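Long-range contacts in 4'-phospho-dehydrooxetanocin synthase (PDB 5UL3), which catalyses the oxidative ring contraction of dAMP to an oxetane aldehyde in oxetanocin A biosynthesis, using cobalamin, a [4Fe-4S] cluster and S-adenosylmethionine: residues Arg663-Glu668 / Gln694-Lys699; Leu461-Gly466 / Ala498-Ile503; Ile70-Pro75 / Lys103-Cys108; Asp78-Pro83 / Ser91-Glu96. One frame throughout, in Å; residues are numbered along the deposited sequence.

Interaction 1: residues Arg663-Glu668 / Gln694-Lys699. With EDO (1,2-ethanediol), chain B.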
loop_
_atom_site.group_PDB
_atom_site.type_symbol
_atom_site.label_atom_id
_atom_site.label_comp_id
_atom_site.label_asym_id
_atom_site.label_seq_id
_atom_site.Cartn_x
_atom_site.Cartn_y
_atom_site.Cartn_z
ATOM N N ARG A 663 -32.582 -21.512 12.654
ATOM C CA ARG A 663 -33.987 -21.561 12.268
ATOM C C ARG A 663 -34.239 -20.733 11.015
ATOM O O ARG A 663 -35.017 -21.135 10.144
ATOM C CB ARG A 663 -34.865 -21.083 13.423
ATOM C CG ARG A 663 -36.348 -21.093 13.115
ATOM C CD ARG A 663 -37.169 -20.728 14.337
ATOM N NE ARG A 663 -36.882 -19.374 14.803
ATOM C CZ ARG A 663 -37.489 -18.283 14.346
ATOM N NH1 ARG A 663 -38.418 -18.383 13.403
ATOM N NH2 ARG A 663 -37.165 -17.092 14.829
ATOM N N MET A 664 -33.579 -19.582 10.899
ATOM C CA MET A 664 -33.691 -18.782 9.685
ATOM C C MET A 664 -33.203 -19.537 8.455
ATOM O O MET A 664 -33.646 -19.240 7.341
ATOM C CB MET A 664 -32.905 -17.482 9.848
ATOM C CG MET A 664 -33.079 -16.494 8.710
ATOM S SD MET A 664 -31.856 -15.170 8.769
ATOM C CE MET A 664 -30.337 -16.101 8.569
ATOM N N HIS A 665 -32.314 -20.516 8.633
ATOM C CA HIS A 665 -31.774 -21.296 7.525
ATOM C C HIS A 665 -32.299 -22.725 7.489
ATOM O O HIS A 665 -31.834 -23.520 6.665
ATOM C CB HIS A 665 -30.245 -21.298 7.580
ATOM C CG HIS A 665 -29.629 -20.025 7.092
ATOM N ND1 HIS A 665 -28.373 -19.608 7.474
ATOM C CD2 HIS A 665 -30.105 -19.070 6.257
ATOM C CE1 HIS A 665 -28.100 -18.452 6.895
ATOM N NE2 HIS A 665 -29.134 -18.104 6.152
ATOM N N SER A 666 -33.248 -23.072 8.360
ATOM C CA SER A 666 -33.843 -24.408 8.390
ATOM C C SER A 666 -32.782 -25.480 8.633
ATOM O O SER A 666 -32.721 -26.497 7.941
ATOM C CB SER A 666 -34.618 -24.691 7.102
ATOM O OG SER A 666 -35.390 -23.569 6.726
ATOM N N MET A 667 -31.937 -25.246 9.635
ATOM C CA MET A 667 -30.901 -26.204 10.002
ATOM C C MET A 667 -30.859 -26.377 11.516
ATOM O O MET A 667 -29.790 -26.531 12.116
ATOM C CB MET A 667 -29.536 -25.778 9.460
ATOM C CG MET A 667 -29.469 -25.638 7.940
ATOM S SD MET A 667 -29.504 -27.208 7.031
ATOM C CE MET A 667 -28.087 -28.056 7.739
ATOM N N GLU A 668 -32.036 -26.379 12.148
ATOM C CA GLU A 668 -32.129 -26.470 13.602
ATOM C C GLU A 668 -31.555 -27.772 14.153
ATOM O O GLU A 668 -31.156 -27.811 15.323
ATOM C CB GLU A 668 -33.589 -26.322 14.037
ATOM C CG GLU A 668 -34.305 -25.109 13.453
ATOM C CD GLU A 668 -34.927 -25.375 12.089
ATOM O OE1 GLU A 668 -34.405 -26.225 11.334
ATOM O OE2 GLU A 668 -35.949 -24.729 11.772
ATOM N N GLN A 694 -20.406 -27.285 8.695
ATOM C CA GLN A 694 -20.206 -27.296 7.251
ATOM C C GLN A 694 -21.463 -27.720 6.498
ATOM O O GLN A 694 -21.617 -27.372 5.324
ATOM C CB GLN A 694 -19.033 -28.214 6.901
ATOM C CG GLN A 694 -18.704 -28.273 5.409
ATOM C CD GLN A 694 -17.503 -29.140 5.102
ATOM O OE1 GLN A 694 -17.494 -30.332 5.408
ATOM N NE2 GLN A 694 -16.477 -28.548 4.491
ATOM N N LEU A 695 -22.373 -28.452 7.152
ATOM C CA LEU A 695 -23.652 -28.775 6.524
ATOM C C LEU A 695 -24.445 -27.520 6.172
ATOM O O LEU A 695 -25.274 -27.545 5.255
ATOM C CB LEU A 695 -24.473 -29.678 7.452
ATOM C CG LEU A 695 -23.844 -31.037 7.747
ATOM C CD1 LEU A 695 -24.642 -31.729 8.853
ATOM C CD2 LEU A 695 -23.822 -31.896 6.481
ATOM N N ILE A 696 -24.212 -26.412 6.879
ATOM C CA ILE A 696 -24.889 -25.172 6.511
ATOM C C ILE A 696 -24.264 -24.585 5.255
ATOM O O ILE A 696 -24.967 -24.067 4.382
ATOM C CB ILE A 696 -24.863 -24.164 7.672
ATOM C CG1 ILE A 696 -25.409 -24.811 8.945
ATOM C CG2 ILE A 696 -25.690 -22.942 7.313
ATOM C CD1 ILE A 696 -25.179 -23.967 10.158
ATOM N N MET A 697 -22.937 -24.658 5.138
ATOM C CA MET A 697 -22.299 -24.243 3.892
ATOM C C MET A 697 -22.768 -25.103 2.724
ATOM O O MET A 697 -22.945 -24.604 1.605
ATOM C CB MET A 697 -20.779 -24.312 4.029
ATOM C CG MET A 697 -20.026 -23.733 2.851
ATOM S SD MET A 697 -20.176 -21.929 2.794
ATOM C CE MET A 697 -19.397 -21.682 1.205
ATOM N N GLU A 698 -22.984 -26.406 2.961
ATOM C CA GLU A 698 -23.505 -27.247 1.886
ATOM C C GLU A 698 -24.852 -26.729 1.412
ATOM O O GLU A 698 -25.118 -26.685 0.207
ATOM C CB GLU A 698 -23.634 -28.711 2.330
ATOM C CG GLU A 698 -24.135 -29.585 1.161
ATOM C CD GLU A 698 -24.586 -30.985 1.550
ATOM O OE1 GLU A 698 -24.674 -31.287 2.752
ATOM O OE2 GLU A 698 -24.848 -31.789 0.626
ATOM N N LYS A 699 -25.704 -26.307 2.345
ATOM C CA LYS A 699 -27.030 -25.825 1.975
ATOM C C LYS A 699 -26.929 -24.623 1.047
ATOM O O LYS A 699 -27.637 -24.539 0.035
ATOM C CB LYS A 699 -27.833 -25.475 3.229
ATOM C CG LYS A 699 -29.200 -24.887 2.924
ATOM C CD LYS A 699 -30.147 -25.023 4.101
ATOM C CE LYS A 699 -31.556 -24.598 3.713
ATOM N NZ LYS A 699 -31.598 -23.157 3.340
HETATM C C1 EDO B . -29.663 -20.556 3.029
HETATM O O1 EDO B . -29.424 -21.487 4.090
HETATM C C2 EDO B . -28.787 -20.927 1.840
HETATM O O2 EDO B . -28.932 -19.945 0.806
#
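Lys699 NZ makes a weak hydrogen bond of 2.8 Å to O1 of a 1,2-ethanediol molecule, and that O1 sits over one face of the His665 ring, 3.3 Å from His665 CD2. The diol, probably from the crystallisation liquor, is also hydrogen-bonded to Asp703. Lys699 is bent at its last torsion (chi4 -63°), which places NZ. Further back along the chain, Lys699 CE lies 3.2 Å from His665 O, and CD also touches it.

The rest of the contact is apolar. Met667 is buried and bends at chi2 and chi3. Its SD packs 3.7 Å from Lys699 CD, and the Met667 and Lys699 chains run alongside each other in opposite senses. Met667 CE reaches further, to 4.0 Å from Leu695 CB, and these two side chains cross at about a right angle. Met667 CG lies 4.3 Å from Ile696 CG1. Ile696 also packs on Ile636 of helix 620-648.

The turn that presents His665 O and Met667 is a Schellman motif ending helix 652-664, with Ser666 at positive phi. Its packing on helix 683-709 is consistent with the C-terminal helix bundle of this enzyme.

Interaction 2: residues Leu461-Gly466 / Ala498-Ile503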
loop_
_atom_site.group_PDB
_atom_site.type_symbol
_atom_site.label_atom_id
_atom_site.label_comp_id
_atom_site.label_asym_id
_atom_site.label_seq_id
_atom_site.Cartn_x
_atom_site.Cartn_y
_atom_site.Cartn_z
ATOM N N LEU A 461 -19.782 7.435 12.894
ATOM C CA LEU A 461 -19.542 8.762 12.339
ATOM C C LEU A 461 -19.129 8.705 10.869
ATOM O O LEU A 461 -19.644 9.467 10.041
ATOM C CB LEU A 461 -18.474 9.484 13.177
ATOM C CG LEU A 461 -18.914 9.795 14.612
ATOM C CD1 LEU A 461 -17.717 10.129 15.525
ATOM C CD2 LEU A 461 -19.920 10.961 14.618
ATOM N N VAL A 462 -18.195 7.819 10.525
ATOM C CA VAL A 462 -17.720 7.775 9.140
ATOM C C VAL A 462 -18.817 7.256 8.220
ATOM O O VAL A 462 -19.034 7.801 7.130
ATOM C CB VAL A 462 -16.444 6.925 9.014
ATOM C CG1 VAL A 462 -16.041 6.806 7.519
ATOM C CG2 VAL A 462 -15.286 7.582 9.818
ATOM N N SER A 463 -19.525 6.206 8.642
ATOM C CA SER A 463 -20.567 5.661 7.766
ATOM C C SER A 463 -21.716 6.651 7.577
ATOM O O SER A 463 -22.270 6.748 6.470
ATOM C CB SER A 463 -21.070 4.319 8.299
ATOM O OG SER A 463 -21.672 4.431 9.576
ATOM N N ALA A 464 -22.046 7.438 8.611
ATOM C CA ALA A 464 -23.104 8.434 8.474
ATOM C C ALA A 464 -22.773 9.485 7.424
ATOM O O ALA A 464 -23.691 10.108 6.879
ATOM C CB ALA A 464 -23.391 9.106 9.831
ATOM N N LEU A 465 -21.489 9.707 7.127
ATOM C CA LEU A 465 -21.115 10.649 6.082
ATOM C C LEU A 465 -21.164 10.047 4.680
ATOM O O LEU A 465 -20.809 10.740 3.724
ATOM C CB LEU A 465 -19.716 11.191 6.357
ATOM C CG LEU A 465 -19.602 11.936 7.688
ATOM C CD1 LEU A 465 -18.137 12.243 7.999
ATOM C CD2 LEU A 465 -20.408 13.222 7.628
ATOM N N GLY A 466 -21.579 8.793 4.536
ATOM C CA GLY A 466 -21.677 8.177 3.214
ATOM C C GLY A 466 -20.391 7.573 2.691
ATOM O O GLY A 466 -20.332 7.178 1.519
ATOM N N ALA A 498 -23.844 0.317 14.802
ATOM C CA ALA A 498 -22.621 0.978 14.372
ATOM C C ALA A 498 -22.719 1.510 12.952
ATOM O O ALA A 498 -22.396 2.670 12.699
ATOM C CB ALA A 498 -21.429 0.010 14.483
ATOM N N LEU A 499 -23.190 0.703 12.008
ATOM C CA LEU A 499 -23.175 1.122 10.610
ATOM C C LEU A 499 -24.418 1.950 10.298
ATOM O O LEU A 499 -25.549 1.469 10.440
ATOM C CB LEU A 499 -23.073 -0.098 9.692
ATOM C CG LEU A 499 -21.883 -1.023 9.996
ATOM C CD1 LEU A 499 -21.872 -2.243 9.078
ATOM C CD2 LEU A 499 -20.557 -0.256 9.894
ATOM N N MET A 500 -24.202 3.195 9.883
ATOM C CA MET A 500 -25.269 4.135 9.574
ATOM C C MET A 500 -25.433 4.275 8.069
ATOM O O MET A 500 -24.463 4.202 7.307
ATOM C CB MET A 500 -24.987 5.520 10.164
ATOM C CG MET A 500 -24.848 5.560 11.675
ATOM S SD MET A 500 -26.404 5.235 12.536
ATOM C CE MET A 500 -26.027 3.641 13.220
ATOM N N LYS A 501 -26.677 4.490 7.647
ATOM C CA LYS A 501 -26.927 4.926 6.291
ATOM C C LYS A 501 -26.353 6.322 6.108
ATOM O O LYS A 501 -26.163 7.049 7.084
ATOM C CB LYS A 501 -28.424 4.966 5.999
ATOM C CG LYS A 501 -29.128 3.636 6.059
ATOM C CD LYS A 501 -30.630 3.847 5.888
ATOM C CE LYS A 501 -31.353 2.537 5.626
ATOM N NZ LYS A 501 -32.828 2.724 5.580
ATOM N N PRO A 502 -26.071 6.724 4.867
ATOM C CA PRO A 502 -25.709 8.127 4.620
ATOM C C PRO A 502 -26.821 9.035 5.109
ATOM O O PRO A 502 -27.981 8.887 4.724
ATOM C CB PRO A 502 -25.549 8.195 3.092
ATOM C CG PRO A 502 -25.217 6.788 2.691
ATOM C CD PRO A 502 -25.988 5.907 3.642
ATOM N N ILE A 503 -26.464 9.972 5.978
ATOM C CA ILE A 503 -27.441 10.823 6.644
ATOM C C ILE A 503 -27.478 12.160 5.923
ATOM O O ILE A 503 -26.432 12.770 5.680
ATOM C CB ILE A 503 -27.102 11.005 8.134
ATOM C CG1 ILE A 503 -27.243 9.672 8.874
ATOM C CG2 ILE A 503 -28.012 12.049 8.758
ATOM C CD1 ILE A 503 -26.948 9.753 10.359
HETATM O O HOH W 1 -23.800 12.604 4.435
#
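Two nearly straight hydrogen bonds join Ser463 and Ala464, in the last turn of helix 452-464, to the 498-503 loop. Met500 N donates to Ser463 OG at 2.8 Å, with 168° at the hydrogen. Ser463 OG sits between its backbone N and carbonyl carbon (chi1 62°), and is also hydrogen-bonded to Leu459 O one turn back. The hydroxyl thus links the helix backbone to the loop. Ile503 N donates to Ala464 O at 2.9 Å, tilted 17° from the carbonyl plane. A water donates to Ile503 O at 2.9 Å and, weakly, to Ala464 O.

The helix ends here in a Schellman motif, with Gly466 at positive phi. Both segments belong to the radical SAM core, away from its cluster and cobalamin sites.

Apolar contacts fill in between the polar ones. Ala464 CB touches Ile503 CD1 at 3.7 Å and Met500 CB at 3.9 Å. Leu517 of helix 510-519 packs on all three residues. At the exposed end, Pro502 CG rests 3.8 Å from Gly466 CA.

Interaction 3: residues Ile70-Pro75 / Lys103-Cys108. With EDO (1,2-ethanediol), chain O.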
loop_
_atom_site.group_PDB
_atom_site.type_symbol
_atom_site.label_atom_id
_atom_site.label_comp_id
_atom_site.label_asym_id
_atom_site.label_seq_id
_atom_site.Cartn_x
_atom_site.Cartn_y
_atom_site.Cartn_z
ATOM N N ILE A 70 27.043 25.438 -24.448
ATOM C CA ILE A 70 25.965 24.603 -23.913
ATOM C C ILE A 70 24.724 25.474 -23.732
ATOM O O ILE A 70 24.747 26.436 -22.954
ATOM C CB ILE A 70 26.363 23.953 -22.574
ATOM C CG1 ILE A 70 27.565 23.024 -22.756
ATOM C CG2 ILE A 70 25.170 23.215 -21.926
ATOM C CD1 ILE A 70 28.146 22.537 -21.447
ATOM N N HIS A 71 23.642 25.137 -24.439
ATOM C CA HIS A 71 22.367 25.832 -24.288
ATOM C C HIS A 71 21.508 25.104 -23.269
ATOM O O HIS A 71 21.483 23.875 -23.247
ATOM C CB HIS A 71 21.601 25.881 -25.608
ATOM C CG HIS A 71 22.374 26.482 -26.739
ATOM N ND1 HIS A 71 22.297 27.818 -27.064
ATOM C CD2 HIS A 71 23.225 25.922 -27.628
ATOM C CE1 HIS A 71 23.081 28.058 -28.101
ATOM N NE2 HIS A 71 23.653 26.924 -28.462
ATOM N N VAL A 72 20.778 25.862 -22.461
ATOM C CA VAL A 72 19.909 25.286 -21.439
ATOM C C VAL A 72 18.529 25.915 -21.570
ATOM O O VAL A 72 18.395 27.144 -21.496
ATOM C CB VAL A 72 20.469 25.496 -20.020
ATOM C CG1 VAL A 72 19.663 24.668 -19.000
ATOM C CG2 VAL A 72 21.950 25.122 -19.964
ATOM N N PHE A 73 17.504 25.070 -21.727
ATOM C CA PHE A 73 16.108 25.482 -21.855
ATOM C C PHE A 73 15.306 24.962 -20.671
ATOM O O PHE A 73 15.324 23.755 -20.397
ATOM C CB PHE A 73 15.485 24.923 -23.138
ATOM C CG PHE A 73 16.126 25.430 -24.406
ATOM C CD1 PHE A 73 17.197 24.756 -24.977
ATOM C CD2 PHE A 73 15.636 26.563 -25.042
ATOM C CE1 PHE A 73 17.786 25.224 -26.157
ATOM C CE2 PHE A 73 16.219 27.034 -26.214
ATOM C CZ PHE A 73 17.289 26.363 -26.767
ATOM N N SER A 74 14.576 25.850 -20.005
ATOM C CA SER A 74 13.763 25.487 -18.841
ATOM C C SER A 74 12.400 26.148 -18.978
ATOM O O SER A 74 12.123 27.171 -18.345
ATOM C CB SER A 74 14.462 25.886 -17.540
ATOM O OG SER A 74 13.695 25.512 -16.413
ATOM N N PRO A 75 11.510 25.568 -19.788
ATOM C CA PRO A 75 10.258 26.263 -20.127
ATOM C C PRO A 75 9.289 26.390 -18.975
ATOM O O PRO A 75 8.412 27.262 -19.025
ATOM C CB PRO A 75 9.668 25.406 -21.250
ATOM C CG PRO A 75 10.317 24.092 -21.140
ATOM C CD PRO A 75 11.667 24.295 -20.497
ATOM N N LYS A 103 19.604 29.978 -21.360
ATOM C CA LYS A 103 20.936 30.522 -21.140
ATOM C C LYS A 103 21.923 29.708 -21.961
ATOM O O LYS A 103 21.816 28.482 -22.031
ATOM C CB LYS A 103 21.315 30.506 -19.654
ATOM C CG LYS A 103 22.765 30.908 -19.354
ATOM C CD LYS A 103 22.876 32.331 -18.865
ATOM C CE LYS A 103 24.336 32.731 -18.650
ATOM N NZ LYS A 103 24.469 34.210 -18.548
ATOM N N CYS A 104 22.859 30.395 -22.608
ATOM C CA CYS A 104 23.964 29.733 -23.283
ATOM C C CYS A 104 25.221 29.935 -22.442
ATOM O O CYS A 104 25.578 31.073 -22.116
ATOM C CB CYS A 104 24.154 30.284 -24.697
ATOM S SG CYS A 104 25.344 29.337 -25.630
ATOM N N PHE A 105 25.870 28.835 -22.074
ATOM C CA PHE A 105 27.078 28.864 -21.258
ATOM C C PHE A 105 28.285 28.662 -22.163
ATOM O O PHE A 105 28.377 27.649 -22.863
ATOM C CB PHE A 105 27.032 27.794 -20.166
ATOM C CG PHE A 105 26.071 28.115 -19.069
ATOM C CD1 PHE A 105 26.372 29.098 -18.142
ATOM C CD2 PHE A 105 24.849 27.457 -18.981
ATOM C CE1 PHE A 105 25.490 29.418 -17.135
ATOM C CE2 PHE A 105 23.956 27.785 -17.977
ATOM C CZ PHE A 105 24.281 28.757 -17.049
ATOM N N LEU A 106 29.205 29.626 -22.145
ATOM C CA LEU A 106 30.327 29.675 -23.074
ATOM C C LEU A 106 31.629 29.390 -22.340
ATOM O O LEU A 106 31.893 29.979 -21.286
ATOM C CB LEU A 106 30.390 31.043 -23.754
ATOM C CG LEU A 106 29.111 31.441 -24.484
ATOM C CD1 LEU A 106 29.128 32.922 -24.844
ATOM C CD2 LEU A 106 28.964 30.595 -25.722
ATOM N N SER A 107 32.435 28.484 -22.901
ATOM C CA SER A 107 33.737 28.117 -22.339
ATOM C C SER A 107 33.635 27.711 -20.870
ATOM O O SER A 107 34.470 28.080 -20.038
ATOM C CB SER A 107 34.738 29.256 -22.536
ATOM O OG SER A 107 34.828 29.541 -23.922
ATOM N N CYS A 108 32.611 26.919 -20.553
ATOM C CA CYS A 108 32.387 26.412 -19.202
ATOM C C CYS A 108 32.748 24.930 -19.208
ATOM O O CYS A 108 31.883 24.053 -19.246
ATOM C CB CYS A 108 30.950 26.656 -18.766
ATOM S SG CYS A 108 30.555 28.409 -18.543
HETATM C C1 EDO O . 8.558 30.058 -20.591
HETATM O O1 EDO O . 8.569 28.866 -21.388
HETATM C C2 EDO O . 7.150 30.192 -20.020
HETATM O O2 EDO O . 7.076 31.306 -19.124
#
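An antiparallel strand pair joins Ile70-Phe73 to Lys103-Leu106, at one margin of a four-stranded sheet. The short strand axes approach to 4.7 Å, and their directions differ by 157°. Ile70 with Phe105 and Val72 with Lys103 are hydrogen-bonded pairs. His71 with Cys104, between them, is a non-hydrogen-bonded pair. Phe105 N donates to Ile70 O at 2.8 Å, and Ile70 N returns a bond of 3.0 Å to Phe105 O. Val72 N to Lys103 O is 2.9 Å, and Lys103 N to Val72 O is 3.1 Å.

On one face of the sheet, with SG anti to its backbone N (chi1 -172°), the Cys104 sulfur lies over the His71 ring, 3.9 Å from its centroid and shifted toward the rim. The thiol is nearest to His71 CE1, at 3.6 Å. Both ring nitrogens of His71 have partners: ND1 with Tyr102 OH and NE2 with Glu65 OE2. These bonds fix the ring beside the sulfur.

On the other face, Val72 CG2 meets the edge of the Phe105 ring in its plane, 3.9 Å from CD2. The aliphatic Lys103 CG covers one face of the same ring, near its rim.

Strand 60-64 flanks strand 69-73 on the side away from 102-106. Phe73 packs on helix 7-21, while Ile70 and Phe105 pack on Leu111 of helix 109-115.

Interaction 4: residues Asp78-Pro83 / Ser91-Glu96. With EDO (1,2-ethanediol), chain Z.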
loop_
_atom_site.group_PDB
_atom_site.type_symbol
_atom_site.label_atom_id
_atom_site.label_comp_id
_atom_site.label_asym_id
_atom_site.label_seq_id
_atom_site.Cartn_x
_atom_site.Cartn_y
_atom_site.Cartn_z
ATOM N N ASP A 78 11.993 29.004 -13.675
ATOM C CA ASP A 78 13.157 29.885 -13.637
ATOM C C ASP A 78 14.431 29.060 -13.582
ATOM O O ASP A 78 14.625 28.259 -12.663
ATOM C CB ASP A 78 13.055 30.807 -12.413
ATOM C CG ASP A 78 14.172 31.869 -12.354
ATOM O OD1 ASP A 78 15.024 31.925 -13.261
ATOM O OD2 ASP A 78 14.187 32.641 -11.373
ATOM N N LEU A 79 15.287 29.252 -14.585
ATOM C CA LEU A 79 16.552 28.530 -14.650
ATOM C C LEU A 79 17.417 28.761 -13.411
ATOM O O LEU A 79 18.253 27.917 -13.068
ATOM C CB LEU A 79 17.299 28.956 -15.908
ATOM C CG LEU A 79 18.426 28.114 -16.454
ATOM C CD1 LEU A 79 17.928 26.703 -16.637
ATOM C CD2 LEU A 79 18.840 28.720 -17.797
ATOM N N ARG A 80 17.239 29.887 -12.724
ATOM C CA ARG A 80 18.056 30.141 -11.541
ATOM C C ARG A 80 17.822 29.109 -10.440
ATOM O O ARG A 80 18.659 28.978 -9.544
ATOM C CB ARG A 80 17.797 31.561 -11.029
ATOM C CG ARG A 80 18.103 32.623 -12.104
ATOM C CD ARG A 80 17.836 34.045 -11.606
ATOM N NE ARG A 80 16.472 34.185 -11.100
ATOM C CZ ARG A 80 16.035 35.221 -10.390
ATOM N NH1 ARG A 80 16.857 36.226 -10.097
ATOM N NH2 ARG A 80 14.777 35.253 -9.968
ATOM N N GLU A 81 16.729 28.349 -10.499
ATOM C CA GLU A 81 16.468 27.314 -9.507
ATOM C C GLU A 81 17.009 25.942 -9.907
ATOM O O GLU A 81 16.833 24.981 -9.154
ATOM C CB GLU A 81 14.958 27.219 -9.233
ATOM C CG GLU A 81 14.374 28.491 -8.651
ATOM C CD GLU A 81 12.858 28.474 -8.589
ATOM O OE1 GLU A 81 12.278 27.385 -8.380
ATOM O OE2 GLU A 81 12.248 29.553 -8.754
ATOM N N ASN A 82 17.656 25.833 -11.056
ATOM C CA ASN A 82 18.171 24.549 -11.553
ATOM C C ASN A 82 19.244 23.998 -10.610
ATOM O O ASN A 82 20.263 24.671 -10.372
ATOM C CB ASN A 82 18.713 24.790 -12.970
ATOM C CG ASN A 82 19.281 23.550 -13.620
ATOM O OD1 ASN A 82 20.060 22.811 -13.027
ATOM N ND2 ASN A 82 18.912 23.333 -14.873
ATOM N N PRO A 83 19.064 22.795 -10.055
ATOM C CA PRO A 83 19.979 22.314 -9.015
ATOM C C PRO A 83 21.312 21.862 -9.575
ATOM O O PRO A 83 22.325 21.914 -8.867
ATOM C CB PRO A 83 19.206 21.143 -8.383
ATOM C CG PRO A 83 18.392 20.587 -9.538
ATOM C CD PRO A 83 17.982 21.828 -10.346
ATOM N N SER A 91 27.009 30.805 -7.905
ATOM C CA SER A 91 26.727 32.207 -8.188
ATOM C C SER A 91 26.711 32.497 -9.676
ATOM O O SER A 91 27.130 33.571 -10.104
ATOM C CB SER A 91 27.745 33.136 -7.515
ATOM O OG SER A 91 27.695 33.041 -6.107
ATOM N N TRP A 92 26.234 31.561 -10.507
ATOM C CA TRP A 92 26.277 31.859 -11.929
ATOM C C TRP A 92 25.277 32.940 -12.327
ATOM O O TRP A 92 25.490 33.613 -13.345
ATOM C CB TRP A 92 26.043 30.601 -12.775
ATOM C CG TRP A 92 24.650 30.039 -12.722
ATOM C CD1 TRP A 92 24.189 29.052 -11.887
ATOM C CD2 TRP A 92 23.537 30.411 -13.554
ATOM N NE1 TRP A 92 22.859 28.808 -12.140
ATOM C CE2 TRP A 92 22.437 29.615 -13.163
ATOM C CE3 TRP A 92 23.365 31.343 -14.586
ATOM C CZ2 TRP A 92 21.176 29.725 -13.761
ATOM C CZ3 TRP A 92 22.106 31.448 -15.189
ATOM C CH2 TRP A 92 21.032 30.641 -14.767
ATOM N N TYR A 93 24.217 33.137 -11.554
ATOM C CA TYR A 93 23.081 33.940 -12.005
ATOM C C TYR A 93 22.975 35.254 -11.232
ATOM O O TYR A 93 23.607 35.449 -10.192
ATOM C CB TYR A 93 21.783 33.143 -11.858
ATOM C CG TYR A 93 21.551 32.695 -10.443
ATOM C CD1 TYR A 93 20.861 33.498 -9.550
ATOM C CD2 TYR A 93 22.039 31.476 -9.990
ATOM C CE1 TYR A 93 20.659 33.106 -8.255
ATOM C CE2 TYR A 93 21.834 31.065 -8.687
ATOM C CZ TYR A 93 21.138 31.887 -7.824
ATOM O OH TYR A 93 20.929 31.492 -6.525
ATOM N N GLU A 94 22.144 36.159 -11.756
ATOM C CA GLU A 94 21.864 37.433 -11.098
ATOM C C GLU A 94 20.665 37.275 -10.167
ATOM O O GLU A 94 19.581 36.875 -10.609
ATOM C CB GLU A 94 21.597 38.526 -12.128
ATOM C CG GLU A 94 22.748 38.820 -13.054
ATOM C CD GLU A 94 22.316 39.660 -14.236
ATOM O OE1 GLU A 94 21.171 39.469 -14.705
ATOM O OE2 GLU A 94 23.109 40.517 -14.690
ATOM N N ILE A 95 20.863 37.598 -8.883
ATOM C CA ILE A 95 19.816 37.425 -7.874
ATOM C C ILE A 95 18.622 38.327 -8.157
ATOM O O ILE A 95 17.485 38.005 -7.784
ATOM C CB ILE A 95 20.393 37.678 -6.464
ATOM C CG1 ILE A 95 21.478 36.652 -6.131
ATOM C CG2 ILE A 95 19.304 37.631 -5.396
ATOM C CD1 ILE A 95 21.846 36.620 -4.654
ATOM N N GLU A 96 18.842 39.456 -8.822
ATOM C CA GLU A 96 17.775 40.406 -9.121
ATOM C C GLU A 96 17.625 40.515 -10.635
ATOM O O GLU A 96 18.282 41.326 -11.288
ATOM C CB GLU A 96 18.058 41.771 -8.490
ATOM C CG GLU A 96 16.907 42.754 -8.639
ATOM C CD GLU A 96 15.645 42.285 -7.935
ATOM O OE1 GLU A 96 15.629 42.286 -6.683
ATOM O OE2 GLU A 96 14.677 41.905 -8.634
HETATM C C1 EDO Z . 21.900 40.961 -9.556
HETATM O O1 EDO Z . 21.406 40.956 -8.208
HETATM C C2 EDO Z . 21.135 41.970 -10.402
HETATM O O2 EDO Z . 21.415 41.766 -11.794
HETATM O O HOH W 2 20.930 27.364 -10.592
#
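A single guanidinium nitrogen, Arg80 NH1, reaches two successive backbone carbonyls of the 91-96 loop. Its bond to Glu94 O is 2.8 Å, with 155° at the hydrogen, and lies in both the guanidinium and carbonyl planes. The second, to Ile95 O, is 3.0 Å and weak.

Arg80 NE and NH2 grip Asp78 side-on, and both donate to OD2. The NE bond to Asp78 OD2 is 2.8 Å, uses the syn lone pair and is part of a salt bridge. The NH2 bond to the same oxygen is 3.0 Å. NE also makes a weak bond to Asp78 OD1. That oxygen accepts from Arg80 N as well, from above the carboxylate plane, and closes an Asx turn.

The aliphatic part of Arg80 crosses Tyr93 at about a right angle. Arg80 CB makes a CH-pi contact over the Tyr93 face, 4.1 Å from the ring centroid. CD follows, 3.7 Å from Tyr93 CD1. The chain bends at chi3 (-55°), and the guanidinium plane stands 75° from the ring.

Trp92 brings its six-membered ring to Leu79, with CH2 at 4.0 Å from Leu79 CG. Its NE1 donates to a water that in turn donates to Arg80 O and Asn82 O.

Asp78 probably offsets the charge of Arg80. The salt bridge fixes the orientation of the guanidinium, so that NH1 points at Glu94 O, with the weaker bond to Ile95 O, and ties the two loops through backbone carbonyls.

How the interactions relate
Interactions 3 and 4 belong together. Their centres are about 12 Å apart, and interaction 4 is nested in the chain between the two strands of interaction 3. Leu79 is the main joint: its CD1 packs 3.6 Å from Val72 CG1, and its CD2 lies 3.6 Å from Lys103 CB. Trp92 CE3 adds a contact of 3.7 Å to Phe105 CZ. Interactions 3 and 4 probably lie in the N-terminal domain of unknown function. Centre to centre, interaction 3 is about 79 Å from interaction 1 and about 59 Å from interaction 2. Interactions 1 and 2 do not touch either, with nearest atoms about 16 Å apart. All four lie away from the cobalamin, cluster and S-adenosylmethionine sites.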